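Putative malic enzyme ((S)-malate:NAD+ oxidoreductase (decarboxylating)) (Streptococcus pyogenes, PDB 2A9F) probably catalyses the NAD+-dependent oxidative decarboxylation of (S)-malate to pyruvate and carbon dioxide, with the help of a divalent metal ion such as magnesium or manganese. Local coordinates at the interface of chains A and B. Coordinates in Å, arbitrary orientation; residue numbers count along the deposited sequence, not the author numbering. Chains: chain A/B, putative malic enzyme ((S)-malate:NAD+ oxidoreductase (decarboxylating)).

Contact 1: the interface of chains A and B. Residues chain A 102, 366-367; chain B 33, 36.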
# COMPACT_ATOMS: atom_id res chain seq x y z
N PHE A 102 6.33 10.86 -14.51
CA PHE A 102 5.87 12.15 -15.02
C PHE A 102 5.77 13.25 -13.97
O PHE A 102 5.98 14.42 -14.26
CB PHE A 102 4.54 11.95 -15.74
CG PHE A 102 4.67 11.19 -17.03
CD1 PHE A 102 3.57 10.94 -17.83
CD2 PHE A 102 5.92 10.73 -17.45
CE1 PHE A 102 3.70 10.25 -19.03
CE2 PHE A 102 6.05 10.04 -18.64
CZ PHE A 102 4.93 9.79 -19.43
N ILE A 366 2.26 16.97 -26.17
CA ILE A 366 2.93 15.68 -26.10
C ILE A 366 3.45 15.50 -24.67
O ILE A 366 2.92 16.10 -23.74
CB ILE A 366 4.09 15.67 -27.12
CG1 ILE A 366 4.71 14.28 -27.23
CG2 ILE A 366 5.11 16.74 -26.75
CD1 ILE A 366 5.78 14.20 -28.31
N ILE A 367 4.48 14.68 -24.47
CA ILE A 367 5.02 14.48 -23.13
C ILE A 367 6.41 15.12 -22.95
O ILE A 367 7.42 14.42 -22.85
CB ILE A 367 5.10 12.99 -22.78
CG1 ILE A 367 5.82 12.22 -23.90
CG2 ILE A 367 3.69 12.47 -22.53
CD1 ILE A 367 6.19 10.79 -23.54
N LYS B 33 8.43 7.15 -25.24
CA LYS B 33 7.11 6.62 -25.59
C LYS B 33 7.15 5.11 -25.77
O LYS B 33 6.23 4.40 -25.37
CB LYS B 33 6.60 7.26 -26.89
CG LYS B 33 6.27 8.73 -26.75
CD LYS B 33 5.52 9.27 -27.97
CE LYS B 33 5.00 10.68 -27.69
NZ LYS B 33 4.16 11.25 -28.79
N LEU B 36 7.21 3.31 -22.52
CA LEU B 36 5.88 3.42 -21.93
C LEU B 36 4.93 2.43 -22.59
O LEU B 36 3.99 1.92 -21.97
CB LEU B 36 5.37 4.85 -22.10
CG LEU B 36 3.94 5.20 -21.72
CD1 LEU B 36 3.68 4.78 -20.27
CD2 LEU B 36 3.71 6.70 -21.91

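Contact 2: the interface of chains A and B. Residues chain A 77, 87, 90-91; chain B 44, 47-48, 51.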
# COMPACT_ATOMS: atom_id res chain seq x y z
N VAL A 77 -10.44 -3.76 -15.83
CA VAL A 77 -9.08 -3.54 -16.27
C VAL A 77 -8.97 -3.30 -17.78
O VAL A 77 -9.33 -4.16 -18.59
CB VAL A 77 -8.19 -4.73 -15.90
CG1 VAL A 77 -6.73 -4.41 -16.23
CG2 VAL A 77 -8.38 -5.08 -14.44
N ALA A 87 -4.63 -10.22 -11.73
CA ALA A 87 -4.44 -9.93 -13.15
C ALA A 87 -4.40 -8.43 -13.43
O ALA A 87 -3.84 -7.99 -14.43
CB ALA A 87 -5.55 -10.58 -13.98
N PRO A 90 -0.51 -5.73 -12.85
CA PRO A 90 0.42 -5.22 -13.87
C PRO A 90 0.02 -3.81 -14.32
O PRO A 90 0.88 -2.96 -14.53
CB PRO A 90 0.30 -6.24 -15.00
CG PRO A 90 0.02 -7.48 -14.28
CD PRO A 90 -1.00 -7.07 -13.24
N VAL A 91 -1.28 -3.59 -14.47
CA VAL A 91 -1.78 -2.29 -14.91
C VAL A 91 -1.72 -1.22 -13.80
O VAL A 91 -1.37 -0.07 -14.06
CB VAL A 91 -3.23 -2.41 -15.43
CG1 VAL A 91 -3.78 -1.03 -15.78
CG2 VAL A 91 -3.26 -3.31 -16.64
N VAL B 44 1.26 -3.95 -21.65
CA VAL B 44 0.91 -4.48 -20.35
C VAL B 44 -0.36 -5.34 -20.44
O VAL B 44 -0.60 -6.19 -19.57
CB VAL B 44 0.73 -3.34 -19.33
CG1 VAL B 44 -0.36 -2.41 -19.77
CG2 VAL B 44 0.42 -3.91 -17.95
N VAL B 47 0.30 -8.95 -20.19
CA VAL B 47 0.69 -9.39 -18.85
C VAL B 47 -0.56 -9.67 -18.02
O VAL B 47 -0.64 -10.69 -17.34
CB VAL B 47 1.53 -8.34 -18.12
CG1 VAL B 47 1.90 -8.85 -16.73
CG2 VAL B 47 2.78 -8.02 -18.92
N SER B 48 -1.52 -8.74 -18.08
CA SER B 48 -2.77 -8.91 -17.36
C SER B 48 -3.49 -10.18 -17.80
O SER B 48 -3.87 -11.02 -16.98
CB SER B 48 -3.68 -7.70 -17.59
OG SER B 48 -3.18 -6.55 -16.91
N ILE B 51 -1.88 -13.46 -16.76
CA ILE B 51 -2.15 -13.72 -15.36
C ILE B 51 -3.61 -14.11 -15.17
O ILE B 51 -3.93 -14.90 -14.28
CB ILE B 51 -1.84 -12.48 -14.48
CG1 ILE B 51 -0.33 -12.26 -14.42
CG2 ILE B 51 -2.40 -12.65 -13.06
CD1 ILE B 51 0.04 -10.98 -13.74

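Contact 3: the interface of chains A and B. Residues chain A 62-63; chain B 19-21, 89, 93.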
# COMPACT_ATOMS: atom_id res chain seq x y z
N THR A 62 5.61 11.87 7.52
CA THR A 62 5.38 10.52 6.98
C THR A 62 5.27 10.57 5.47
O THR A 62 5.22 11.65 4.89
CB THR A 62 4.09 9.89 7.54
OG1 THR A 62 2.95 10.41 6.85
CG2 THR A 62 3.95 10.19 9.03
N THR A 63 5.23 9.41 4.84
CA THR A 63 5.13 9.39 3.39
C THR A 63 3.75 9.76 2.89
O THR A 63 3.53 9.83 1.69
CB THR A 63 5.55 8.04 2.79
OG1 THR A 63 4.80 6.98 3.38
CG2 THR A 63 7.02 7.83 2.99
N GLY B 19 10.50 13.85 4.43
CA GLY B 19 9.06 13.64 4.37
C GLY B 19 8.85 12.13 4.29
O GLY B 19 8.61 11.58 3.21
N GLY B 20 8.96 11.45 5.42
CA GLY B 20 8.80 10.01 5.41
C GLY B 20 10.14 9.39 5.08
O GLY B 20 11.02 10.09 4.60
N LYS B 21 10.28 8.09 5.30
CA LYS B 21 11.56 7.41 5.06
C LYS B 21 11.59 6.55 3.80
O LYS B 21 12.66 6.12 3.37
CB LYS B 21 11.92 6.57 6.30
CG LYS B 21 11.74 7.37 7.62
CD LYS B 21 12.37 6.71 8.88
CE LYS B 21 11.52 5.59 9.49
NZ LYS B 21 10.31 6.08 10.23
N MET B 89 2.28 5.34 11.60
CA MET B 89 2.94 5.34 10.29
C MET B 89 4.46 5.47 10.33
O MET B 89 5.17 4.81 9.55
CB MET B 89 2.31 6.43 9.41
CG MET B 89 2.58 6.28 7.93
SD MET B 89 1.85 4.81 7.17
CE MET B 89 2.24 5.13 5.55
N GLU B 93 6.93 2.74 8.71
CA GLU B 93 7.84 3.11 7.64
C GLU B 93 9.24 2.58 7.96
O GLU B 93 9.95 2.13 7.07
CB GLU B 93 7.88 4.63 7.44
CG GLU B 93 6.56 5.21 6.94
CD GLU B 93 6.65 6.68 6.53
OE1 GLU B 93 5.65 7.40 6.70
OE2 GLU B 93 7.70 7.14 6.02

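Contact 1: the interface of chains A and B
B:Lys33 reaches across to A:Ile366 and A:Ile367 and hides the largest area of the residues in this patch. Its CB sends CG off opposite the carbonyl carbon (chi1 -68°), and from there the chain runs out extended. CG is the first atom to touch, lying 3.8 Å from CD1 of A:Ile367. The two side chains pass at a slant. CE comes next and packs 3.6 Å from CG1 of A:Ile366. NZ, the amine nitrogen at the tip, lies 3.4 Å from CD1 of the same isoleucine. The lysine and A:Ile366 cross at about a right angle, so the end of the lysine lies across the CG1–CD1 branch. The contact is therefore one of the aliphatic stem with hydrocarbon, and the tip is brought beside the methylene CG1 and the methyl CD1 of A:Ile366. A:Ile366 turns CG1 away from its backbone N (chi1 -172°), which puts that branch beside the lysine tip. One helical turn further on, CD2 of B:Leu36 faces CZ, the far corner of the A:Phe102 ring, at a loose 4.2 Å. B:Lys33 and B:Leu36 belong to helix 33-39 of chain B, which starts at the lysine. A:Phe102 ends helix 85-102 of chain A, and the two isoleucines lie in a non-helical segment late in that chain.

Contact 2: the interface of chains A and B
The ring of A:Pro90 meets B:Val47, B:Val44 and B:Ile51 along its CB–CG rim rather than over either face. CG1 of B:Val47 touches the ring CG at 3.4 Å, and the two side chains pass at a slant. That methyl points away from its own backbone N (chi1 180°), towards the proline. B:Ile51 points its CD1 at the same rim, 3.5 Å from the ring CG. CG2 of B:Val44 packs near the other end of the rim, 3.8 Å from CB. The other flat group is the peptide carbonyl of A:Ala87. Its oxygen accepts a hydrogen bond of 2.9 Å from OG, the hydroxyl of B:Ser48. The hydroxyl sits nearly on the line of the C=O bond, at 165°. Within the helix, N of A:Val91 is 5.1 Å from O of A:Ala87, too far for the usual helical bond. The serine hydroxyl thus supplies a donor where the helix is opened near its proline. CG2 of B:Ile51 covers CA of A:Ala87 at 3.4 Å. The patch joins helix 44-53 of one chain to helix 85-102 of the other. It probably steadies the helix that carries A:Lys95, the predicted proton acceptor.

Contact 3: the interface of chains A and B
B:Glu93 reaches A:Thr62 and A:Thr63 because its CG lies opposite the carbonyl carbon (chi1 -66°) and the chain beyond is extended. The carboxylate is thereby carried to the start of the short 3-10 helix 63-65 of chain A, in this member of the malic enzyme family. OE1 accepts a hydrogen bond of 2.8 Å from the backbone N of A:Thr63. The bond is fairly straight, 159° at the hydrogen. The donor comes to the syn side of OE1 but stands 29° out of the carboxylate plane. OG1 of A:Thr63 offers OE1 a weak bond at most, at 3.5 Å. The other oxygen, OE2, accepts a hydrogen bond of 2.8 Å from the backbone N of B:Lys21, a donor nearly in line with the C–O bond. This second-shell bond within chain B ties the carboxylate to the segment after helix 14-19, and together with the bond to A:Thr63 it should limit rotation of the group. OE1 is held by a backbone N-H of chain A and OE2 by one of chain B. CG2 of A:Thr63 turns to B:Gly20 and packs 3.7 Å from its CA. The glycine backbone also lies against CA of A:Thr62, at 3.8 Å. From another side, B:Met89 crosses A:Thr62 at about a right angle, with CG 3.9 Å from the threonine CB. The bent methionine chain then brings CE to 3.8 Å from OG1 of A:Thr63.

The centres of contact 1 and contact 2 lie about 20 Å apart, and contact 3 is about 29 Å from each. All three use helix 85-102. Contacts 1 and 2 use the copy in chain A, which faces helices 33-39 and 44-53 of chain B. Contact 3 uses the copy in chain B, which faces residues 62-63 of chain A. Two-fold symmetry repeats each contact with the chains exchanged. Each centre is about 10 to 12 Å from Lys95 of the chain that supplies the helix. The pairing may therefore support the active sites, if this dimer is the biological form.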